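Local coordinates for GTP-binding protein (PDB 2DBY) that probably hydrolyses ATP, also binds guanine nucleotides, here GDP, and is thought to bind the ribosome through its large subunit, at residues Gly5-Pro10 / Ala101-Val106; Val207-Glu212 / Val241-Glu246; Ala324-Trp329 / Arg348-Asp353. One frame throughout, in Å; residues are numbered along the deposited sequence.

Contact 1. Residues Gly5-Pro10 / Ala101-Val106; sequences GIVGLP and AAIAHV. With FMT (formic acid), chain C.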
loop_
_atom_site.group_PDB
_atom_site.type_symbol
_atom_site.label_atom_id
_atom_site.label_comp_id
_atom_site.label_asym_id
_atom_site.label_seq_id
_atom_site.Cartn_x
_atom_site.Cartn_y
_atom_site.Cartn_z
ATOM N N GLY A 5 5.929 -0.320 -5.180
ATOM C CA GLY A 5 7.217 -0.372 -5.860
ATOM C C GLY A 5 8.057 0.827 -5.431
ATOM O O GLY A 5 7.612 1.967 -5.579
ATOM N N ILE A 6 9.247 0.575 -4.880
ATOM C CA ILE A 6 10.137 1.641 -4.434
ATOM C C ILE A 6 11.096 2.009 -5.550
ATOM O O ILE A 6 11.838 1.149 -6.057
ATOM C CB ILE A 6 10.957 1.219 -3.181
ATOM C CG1 ILE A 6 9.978 0.820 -2.062
ATOM C CG2 ILE A 6 11.872 2.401 -2.729
ATOM C CD1 ILE A 6 10.630 0.582 -0.721
ATOM N N VAL A 7 11.087 3.287 -5.943
ATOM C CA VAL A 7 11.962 3.730 -7.017
ATOM C C VAL A 7 12.887 4.823 -6.545
ATOM O O VAL A 7 12.627 5.476 -5.533
ATOM C CB VAL A 7 11.159 4.246 -8.245
ATOM C CG1 VAL A 7 10.141 3.210 -8.667
ATOM C CG2 VAL A 7 10.488 5.532 -7.935
ATOM N N GLY A 8 13.994 5.004 -7.257
ATOM C CA GLY A 8 14.906 6.061 -6.862
ATOM C C GLY A 8 15.992 6.254 -7.899
ATOM O O GLY A 8 16.438 5.278 -8.506
ATOM N N LEU A 9 16.400 7.494 -8.129
ATOM C CA LEU A 9 17.481 7.714 -9.076
ATOM C C LEU A 9 18.745 7.427 -8.251
ATOM O O LEU A 9 18.659 7.109 -7.066
ATOM C CB LEU A 9 17.437 9.151 -9.603
ATOM C CG LEU A 9 16.160 9.504 -10.391
ATOM C CD1 LEU A 9 16.344 10.832 -11.115
ATOM C CD2 LEU A 9 15.828 8.396 -11.374
ATOM N N PRO A 10 19.933 7.505 -8.862
ATOM C CA PRO A 10 21.158 7.231 -8.104
ATOM C C PRO A 10 21.477 8.033 -6.853
ATOM O O PRO A 10 21.243 9.248 -6.762
ATOM C CB PRO A 10 22.256 7.393 -9.161
ATOM C CG PRO A 10 21.573 6.863 -10.393
ATOM C CD PRO A 10 20.198 7.512 -10.315
ATOM N N ALA A 101 1.092 -1.905 -7.549
ATOM C CA ALA A 101 -0.150 -1.131 -7.399
ATOM C C ALA A 101 0.033 0.316 -6.968
ATOM O O ALA A 101 -0.866 1.140 -7.133
ATOM C CB ALA A 101 -1.058 -1.838 -6.408
ATOM N N ALA A 102 1.185 0.609 -6.389
ATOM C CA ALA A 102 1.521 1.960 -5.937
ATOM C C ALA A 102 3.025 2.129 -6.065
ATOM O O ALA A 102 3.766 1.138 -6.159
ATOM C CB ALA A 102 1.041 2.197 -4.464
ATOM N N ILE A 103 3.476 3.383 -6.053
ATOM C CA ILE A 103 4.879 3.719 -6.222
ATOM C C ILE A 103 5.352 4.579 -5.043
ATOM O O ILE A 103 4.645 5.493 -4.611
ATOM C CB ILE A 103 5.068 4.544 -7.536
ATOM C CG1 ILE A 103 4.663 3.686 -8.738
ATOM C CG2 ILE A 103 6.511 5.054 -7.628
ATOM C CD1 ILE A 103 4.655 4.442 -10.072
ATOM N N ALA A 104 6.534 4.284 -4.519
ATOM C CA ALA A 104 7.090 5.094 -3.442
ATOM C C ALA A 104 8.435 5.544 -4.024
ATOM O O ALA A 104 9.311 4.726 -4.331
ATOM C CB ALA A 104 7.282 4.250 -2.167
ATOM N N HIS A 105 8.599 6.850 -4.175
ATOM C CA HIS A 105 9.805 7.400 -4.787
ATOM C C HIS A 105 10.670 8.023 -3.711
ATOM O O HIS A 105 10.260 8.980 -3.052
ATOM C CB HIS A 105 9.387 8.459 -5.853
ATOM C CG HIS A 105 10.522 8.975 -6.698
ATOM N ND1 HIS A 105 10.313 9.616 -7.903
ATOM C CD2 HIS A 105 11.869 8.924 -6.530
ATOM C CE1 HIS A 105 11.477 9.940 -8.440
ATOM N NE2 HIS A 105 12.441 9.534 -7.626
ATOM N N VAL A 106 11.877 7.482 -3.545
ATOM C CA VAL A 106 12.810 7.980 -2.531
ATOM C C VAL A 106 13.503 9.217 -3.105
ATOM O O VAL A 106 14.095 9.169 -4.178
ATOM C CB VAL A 106 13.868 6.915 -2.189
ATOM C CG1 VAL A 106 14.845 7.452 -1.123
ATOM C CG2 VAL A 106 13.155 5.630 -1.698
HETATM C C FMT C . 7.367 9.443 -9.063
HETATM O O1 FMT C . 7.851 10.561 -9.215
HETATM O O2 FMT C . 6.180 9.119 -9.653
HETATM O O HOH W 1 15.147 9.699 -6.728
#
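An ordered water between the two segments is the best-held polar atom, gripped by three hydrogen bonds. It accepts from Leu9 N, donates to Val106 O at 2.8 Å, and is bonded to His105 NE2 in the plane of the imidazole. The other ring nitrogen, His105 ND1, donates to O1 of a formic acid molecule, probably from the crystallisation liquor, at 2.9 Å. With CG anti to the backbone N (chi1 -172°), the ring swings back toward segment 5-10, and the two in-plane bonds at its edge would help fix its rotation. Val7 CG2 comes over one face in a CH-pi contact, 4.0 Å from the ring centroid and offset toward the rim. The same methyl meets Ile103 CG2 at 4.0 Å, so one valine branch bridges both side chains. On the sheet face of Ile6 and Ala104, Ile6 CG2 and Val106 CG2 meet at 3.6 Å, their side chains crossing obliquely. Between these two layers of side chains, strands 5-7 and 102-106 run parallel and are stitched by four backbone bonds: Gly5 N to Ala102 O, Ala104 N to Gly5 O, Val7 N to Ala104 O, and Val106 N to Val7 O. The last, 2.9 Å between Val106 N and Val7 O, is approached nearly along the C=O axis. Ile6 is packed under helix 14-25, while Val7 and Ile103 face helix 91-98 and His105 touches helix 124-156, so the strands are sandwiched between helices. Leu9 and Pro10 already touch GDP, and Gly8 begins the Gly8-Gly13-Lys14-Ser15 signature. This is the hallmark of a P-loop GTPase: a central parallel strand running straight into the Walker A (G1) loop that cradles the phosphates.

Contact 2. Residues Val207-Glu212 / Val241-Glu246; sequences VANVAE and VSARLE. With GDP (guanosine-5'-diphosphate), chain B.
This is the guanine end of the nucleotide site, where the G4 motif, here the Asn-X-X-Glu form running from Asn209 to Glu212, meets the G5 Ser-Ala-Arg loop at 242-244. Backbone bonds come first: Val241 N donates to Ala208 O, and Val210 N to Val241 O at 2.8 Å, pairing Asn209 with Val241 as parallel neighbours at the strand ends. Among the side-chain bonds, Asn209 OD1 receives Ala243 N at 2.9 Å almost straight (176°), the donor standing above the amide plane. Asn209 ND2 reaches back to Val12 O, so this one amide links the P-loop to the G5 loop. Apolar contact is modest: Val207 CG1 and Val241 CG2 cross obliquely at 3.7 Å. Base contacts complete the site. Arg244 CB packs against GDP C6 at 3.4 Å, and Arg244 N donates to GDP O6. The carboxylate of Glu212 stays back, its OE1 6.4 Å from GDP N1, whereas the aspartate of a canonical G4 motif reads N1 and N2 of guanine; this is consistent with a family thought to use ATP. Capping comes last. Ser242 is the N-cap of helix 243-250, and chi1 of 166° sets its OG anti to the backbone N. From there Ser242 OG does two jobs, accepting from Leu245 N at 3.2 Å and donating its proton to GDP O6 at 3.0 Å.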
loop_
_atom_site.group_PDB
_atom_site.type_symbol
_atom_site.label_atom_id
_atom_site.label_comp_id
_atom_site.label_asym_id
_atom_site.label_seq_id
_atom_site.Cartn_x
_atom_site.Cartn_y
_atom_site.Cartn_z
ATOM N N VAL A 207 8.953 9.606 -0.648
ATOM C CA VAL A 207 9.635 9.248 0.601
ATOM C C VAL A 207 10.811 10.209 0.731
ATOM O O VAL A 207 11.817 10.073 0.028
ATOM C CB VAL A 207 10.154 7.779 0.532
ATOM C CG1 VAL A 207 10.859 7.408 1.829
ATOM C CG2 VAL A 207 8.987 6.828 0.287
ATOM N N ALA A 208 10.658 11.202 1.597
ATOM C CA ALA A 208 11.722 12.198 1.797
ATOM C C ALA A 208 12.769 11.616 2.732
ATOM O O ALA A 208 12.507 11.449 3.927
ATOM C CB ALA A 208 11.133 13.502 2.396
ATOM N N ASN A 209 13.938 11.289 2.184
ATOM C CA ASN A 209 15.035 10.724 2.984
ATOM C C ASN A 209 15.793 11.893 3.599
ATOM O O ASN A 209 16.319 12.748 2.881
ATOM C CB ASN A 209 15.964 9.895 2.098
ATOM C CG ASN A 209 16.959 9.083 2.905
ATOM O OD1 ASN A 209 16.798 8.903 4.124
ATOM N ND2 ASN A 209 17.979 8.580 2.243
ATOM N N VAL A 210 15.836 11.931 4.925
ATOM C CA VAL A 210 16.485 13.018 5.628
ATOM C C VAL A 210 17.501 12.521 6.655
ATOM O O VAL A 210 17.572 11.328 6.944
ATOM C CB VAL A 210 15.449 13.881 6.418
ATOM C CG1 VAL A 210 14.457 14.512 5.454
ATOM C CG2 VAL A 210 14.669 13.015 7.441
ATOM N N ALA A 211 18.283 13.457 7.182
ATOM C CA ALA A 211 19.225 13.131 8.249
ATOM C C ALA A 211 18.316 12.911 9.471
ATOM O O ALA A 211 17.271 13.550 9.586
ATOM C CB ALA A 211 20.165 14.306 8.486
ATOM N N GLU A 212 18.717 12.047 10.405
ATOM C CA GLU A 212 17.874 11.749 11.567
ATOM C C GLU A 212 17.387 12.944 12.386
ATOM O O GLU A 212 16.289 12.886 12.951
ATOM C CB GLU A 212 18.585 10.752 12.489
ATOM C CG GLU A 212 19.999 11.132 12.834
ATOM C CD GLU A 212 20.801 9.943 13.362
ATOM O OE1 GLU A 212 20.650 8.824 12.820
ATOM O OE2 GLU A 212 21.591 10.140 14.297
ATOM N N VAL A 241 11.539 9.792 6.278
ATOM C CA VAL A 241 12.327 8.757 6.960
ATOM C C VAL A 241 13.818 9.054 6.855
ATOM O O VAL A 241 14.260 9.845 6.026
ATOM C CB VAL A 241 12.127 7.364 6.302
ATOM C CG1 VAL A 241 10.642 7.068 6.153
ATOM C CG2 VAL A 241 12.854 7.304 4.948
ATOM N N SER A 242 14.598 8.435 7.731
ATOM C CA SER A 242 16.051 8.499 7.604
ATOM C C SER A 242 16.403 7.037 7.272
ATOM O O SER A 242 16.318 6.165 8.146
ATOM C CB SER A 242 16.733 8.873 8.928
ATOM O OG SER A 242 18.112 8.591 8.809
ATOM N N ALA A 243 16.775 6.759 6.024
ATOM C CA ALA A 243 17.116 5.398 5.607
ATOM C C ALA A 243 18.244 4.852 6.463
ATOM O O ALA A 243 18.241 3.690 6.850
ATOM C CB ALA A 243 17.551 5.389 4.126
ATOM N N ARG A 244 19.243 5.679 6.727
ATOM C CA ARG A 244 20.347 5.197 7.543
ATOM C C ARG A 244 19.873 4.777 8.931
ATOM O O ARG A 244 20.271 3.723 9.447
ATOM C CB ARG A 244 21.427 6.269 7.678
ATOM C CG ARG A 244 22.604 5.810 8.513
ATOM C CD ARG A 244 23.767 6.763 8.417
ATOM N NE ARG A 244 24.794 6.424 9.399
ATOM C CZ ARG A 244 25.925 7.101 9.559
ATOM N NH1 ARG A 244 26.173 8.157 8.792
ATOM N NH2 ARG A 244 26.799 6.729 10.490
ATOM N N LEU A 245 19.038 5.593 9.547
ATOM C CA LEU A 245 18.527 5.257 10.876
ATOM C C LEU A 245 17.716 3.967 10.820
ATOM O O LEU A 245 17.823 3.112 11.695
ATOM C CB LEU A 245 17.639 6.377 11.415
ATOM C CG LEU A 245 17.019 6.097 12.795
ATOM C CD1 LEU A 245 18.131 5.974 13.836
ATOM C CD2 LEU A 245 16.088 7.258 13.170
ATOM N N GLU A 246 16.890 3.811 9.788
ATOM C CA GLU A 246 16.100 2.595 9.702
ATOM C C GLU A 246 16.976 1.359 9.583
ATOM O O GLU A 246 16.670 0.317 10.171
ATOM C CB GLU A 246 15.134 2.649 8.503
ATOM C CG GLU A 246 14.071 3.732 8.663
ATOM C CD GLU A 246 13.297 3.600 9.966
ATOM O OE1 GLU A 246 13.208 4.595 10.717
ATOM O OE2 GLU A 246 12.782 2.497 10.240
HETATM P PB GDP B . 21.158 4.541 -3.718
HETATM O O1B GDP B . 22.149 4.907 -4.814
HETATM O O2B GDP B . 19.747 5.319 -3.909
HETATM O O3B GDP B . 21.108 3.084 -3.262
HETATM O O3A GDP B . 21.790 5.306 -2.415
HETATM P PA GDP B . 22.578 4.701 -1.142
HETATM O O1A GDP B . 21.719 3.753 -0.423
HETATM O O2A GDP B . 23.922 3.961 -1.627
HETATM O "O5'" GDP B . 22.950 5.922 -0.152
HETATM C "C5'" GDP B . 23.838 6.825 -0.821
HETATM C "C4'" GDP B . 24.713 7.539 0.239
HETATM O "O4'" GDP B . 23.903 8.319 1.205
HETATM C "C3'" GDP B . 25.527 6.605 1.125
HETATM O "O3'" GDP B . 26.911 6.715 1.453
HETATM C "C2'" GDP B . 24.557 6.328 2.302
HETATM O "O2'" GDP B . 25.381 6.012 3.450
HETATM C "C1'" GDP B . 24.066 7.743 2.572
HETATM N N9 GDP B . 22.736 7.787 3.247
HETATM C C8 GDP B . 21.592 7.108 2.871
HETATM N N7 GDP B . 20.606 7.388 3.680
HETATM C C5 GDP B . 21.045 8.260 4.627
HETATM C C6 GDP B . 20.435 8.916 5.750
HETATM O O6 GDP B . 19.271 8.718 6.010
HETATM N N1 GDP B . 21.197 9.770 6.524
HETATM C C2 GDP B . 22.527 9.990 6.219
HETATM N N2 GDP B . 23.262 10.844 7.001
HETATM N N3 GDP B . 23.111 9.386 5.174
HETATM C C4 GDP B . 22.417 8.526 4.364
#

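Contact 3. Residues Ala324-Trp329 / Arg348-Asp353; sequences AEVIPW and RLEGKD
Val326 sits beneath an arginine-glutamate pair, and the three side chains share one face of an antiparallel strand pair. Arg348 bends at chi2 and chi3 (144° and 44°), which carries the guanidinium across toward strand 324-328, where it crosses Val326 obliquely, with Val326 CG1 3.9 Å from Arg348 NH2. Glu350, bent at chi2 (-73°), meets the valine at about a right angle, its CG 3.7 Å from Val326 CG2. The guanidinium then takes Glu350 side-on: Arg348 NE at 2.9 Å and Arg348 NH2 at 3.0 Å both converge on Glu350 OE1, nearly in the guanidinium plane and on the anti lone pair of that oxygen. Pro328 CD lies at the guanidinium edge, 3.8 Å from Arg348 NH1. On the other face, Glu325 and Leu349 run side by side, touching through Glu325 CG and Leu349 CD2 at 3.8 Å, while Glu325 OE1 forms a salt bridge with Lys342. Four backbone bonds join the strands, two each in the Ala324-Glu350 and Val326-Arg348 pairs; the shortest is Val326 N to Arg348 O at 2.7 Å. An alanine in place of Arg348 would remove both bonds to Glu350 OE1 and the guanidinium's contacts with Val326 CG1 and Pro328 CD, and would probably leave the glutamate less firmly placed. Strand 323-328 runs between 348-350 and 360-365 in what family membership marks as the ubiquitin-like TGS domain. The salt bridge, lying within one strand, probably holds the guanidinium in place against Val326 and Pro328, while the hydrogen bonds across the pair are all main-chain.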
loop_
_atom_site.group_PDB
_atom_site.type_symbol
_atom_site.label_atom_id
_atom_site.label_comp_id
_atom_site.label_asym_id
_atom_site.label_seq_id
_atom_site.Cartn_x
_atom_site.Cartn_y
_atom_site.Cartn_z
ATOM N N ALA A 324 -21.649 -14.796 8.347
ATOM C CA ALA A 324 -20.552 -14.687 9.310
ATOM C C ALA A 324 -20.866 -13.767 10.484
ATOM O O ALA A 324 -21.583 -12.786 10.341
ATOM C CB ALA A 324 -19.272 -14.205 8.601
ATOM N N GLU A 325 -20.327 -14.103 11.653
ATOM C CA GLU A 325 -20.517 -13.282 12.833
ATOM C C GLU A 325 -19.478 -12.170 12.660
ATOM O O GLU A 325 -18.327 -12.436 12.303
ATOM C CB GLU A 325 -20.208 -14.089 14.092
ATOM C CG GLU A 325 -21.029 -15.371 14.268
ATOM C CD GLU A 325 -20.383 -16.339 15.251
ATOM O OE1 GLU A 325 -20.043 -15.922 16.380
ATOM O OE2 GLU A 325 -20.209 -17.524 14.897
ATOM N N VAL A 326 -19.885 -10.935 12.919
ATOM C CA VAL A 326 -19.011 -9.783 12.775
ATOM C C VAL A 326 -19.201 -8.829 13.937
ATOM O O VAL A 326 -20.328 -8.566 14.357
ATOM C CB VAL A 326 -19.341 -8.992 11.491
ATOM C CG1 VAL A 326 -18.378 -7.808 11.334
ATOM C CG2 VAL A 326 -19.296 -9.913 10.289
ATOM N N ILE A 327 -18.094 -8.299 14.444
ATOM C CA ILE A 327 -18.149 -7.345 15.539
ATOM C C ILE A 327 -16.853 -6.548 15.535
ATOM O O ILE A 327 -15.786 -7.106 15.293
ATOM C CB ILE A 327 -18.326 -8.074 16.915
ATOM C CG1 ILE A 327 -18.315 -7.055 18.065
ATOM C CG2 ILE A 327 -17.211 -9.122 17.102
ATOM C CD1 ILE A 327 -18.487 -7.677 19.454
ATOM N N PRO A 328 -16.939 -5.227 15.742
ATOM C CA PRO A 328 -15.774 -4.334 15.782
ATOM C C PRO A 328 -14.859 -4.840 16.889
ATOM O O PRO A 328 -15.326 -5.211 17.966
ATOM C CB PRO A 328 -16.380 -2.998 16.137
ATOM C CG PRO A 328 -17.744 -3.068 15.525
ATOM C CD PRO A 328 -18.197 -4.465 15.804
ATOM N N TRP A 329 -13.553 -4.841 16.646
ATOM C CA TRP A 329 -12.639 -5.369 17.642
ATOM C C TRP A 329 -12.794 -4.717 19.008
ATOM O O TRP A 329 -12.655 -5.382 20.029
ATOM C CB TRP A 329 -11.180 -5.197 17.183
ATOM C CG TRP A 329 -10.733 -3.767 17.263
ATOM C CD1 TRP A 329 -10.957 -2.783 16.339
ATOM C CD2 TRP A 329 -10.060 -3.139 18.359
ATOM N NE1 TRP A 329 -10.473 -1.588 16.787
ATOM C CE2 TRP A 329 -9.915 -1.775 18.029
ATOM C CE3 TRP A 329 -9.570 -3.594 19.594
ATOM C CZ2 TRP A 329 -9.304 -0.857 18.883
ATOM C CZ3 TRP A 329 -8.954 -2.668 20.450
ATOM C CH2 TRP A 329 -8.832 -1.322 20.083
ATOM N N ARG A 348 -22.935 -9.361 15.191
ATOM C CA ARG A 348 -23.826 -9.346 14.037
ATOM C C ARG A 348 -23.655 -10.546 13.115
ATOM O O ARG A 348 -22.579 -11.138 13.020
ATOM C CB ARG A 348 -23.613 -8.064 13.223
ATOM C CG ARG A 348 -24.369 -6.850 13.741
ATOM C CD ARG A 348 -23.568 -5.562 13.572
ATOM N NE ARG A 348 -22.917 -5.451 12.265
ATOM C CZ ARG A 348 -21.648 -5.073 12.097
ATOM N NH1 ARG A 348 -20.907 -4.774 13.156
ATOM N NH2 ARG A 348 -21.116 -4.999 10.881
ATOM N N LEU A 349 -24.743 -10.918 12.450
ATOM C CA LEU A 349 -24.693 -12.007 11.494
ATOM C C LEU A 349 -24.817 -11.262 10.169
ATOM O O LEU A 349 -25.853 -10.656 9.888
ATOM C CB LEU A 349 -25.865 -12.976 11.712
ATOM C CG LEU A 349 -25.788 -13.807 13.003
ATOM C CD1 LEU A 349 -27.039 -14.672 13.153
ATOM C CD2 LEU A 349 -24.539 -14.685 12.978
ATOM N N GLU A 350 -23.746 -11.269 9.381
ATOM C CA GLU A 350 -23.738 -10.562 8.105
ATOM C C GLU A 350 -23.724 -11.530 6.937
ATOM O O GLU A 350 -23.166 -12.632 7.033
ATOM C CB GLU A 350 -22.517 -9.641 8.018
ATOM C CG GLU A 350 -22.485 -8.542 9.062
ATOM C CD GLU A 350 -23.497 -7.428 8.805
ATOM O OE1 GLU A 350 -23.460 -6.413 9.541
ATOM O OE2 GLU A 350 -24.320 -7.560 7.875
ATOM N N GLY A 351 -24.323 -11.102 5.830
ATOM C CA GLY A 351 -24.396 -11.950 4.659
ATOM C C GLY A 351 -23.369 -11.646 3.589
ATOM O O GLY A 351 -22.379 -10.953 3.837
ATOM N N LYS A 352 -23.627 -12.152 2.383
ATOM C CA LYS A 352 -22.727 -11.990 1.242
ATOM C C LYS A 352 -22.599 -10.567 0.692
ATOM O O LYS A 352 -21.682 -10.275 -0.072
ATOM C CB LYS A 352 -23.159 -12.943 0.122
ATOM C CG LYS A 352 -23.498 -14.350 0.635
ATOM C CD LYS A 352 -23.955 -15.290 -0.467
ATOM C CE LYS A 352 -24.755 -16.452 0.119
ATOM N NZ LYS A 352 -24.075 -17.116 1.274
ATOM N N ASP A 353 -23.501 -9.684 1.097
ATOM C CA ASP A 353 -23.519 -8.292 0.636
ATOM C C ASP A 353 -22.742 -7.337 1.551
ATOM O O ASP A 353 -22.540 -6.166 1.221
ATOM C CB ASP A 353 -24.963 -7.813 0.595
ATOM C CG ASP A 353 -25.632 -7.893 1.974
ATOM O OD1 ASP A 353 -25.678 -9.006 2.552
ATOM O OD2 ASP A 353 -26.100 -6.849 2.482
#

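From the N terminus, contact 1 closes first, returning the chain at 101-106 to the opening strand after helices 14-25, 48-57 and 91-98. Contact 2 follows, closing a shorter loop through helix 222-234. Contact 3 closes last, around the two helices between 329 and 343. None encloses or crosses another. Contacts 1 and 2 share a G-domain sheet, where strands 102-108 and 204-209 are neighbours; His105 O and Val207 N, 2.8 Å apart, probably form a hydrogen bond. Contact 1 leads into the phosphate end of the GDP site and contact 2 forms part of its base end. Contact 3 lies across the chain's centre in the TGS domain, about 38 Å from contact 1, centre to centre.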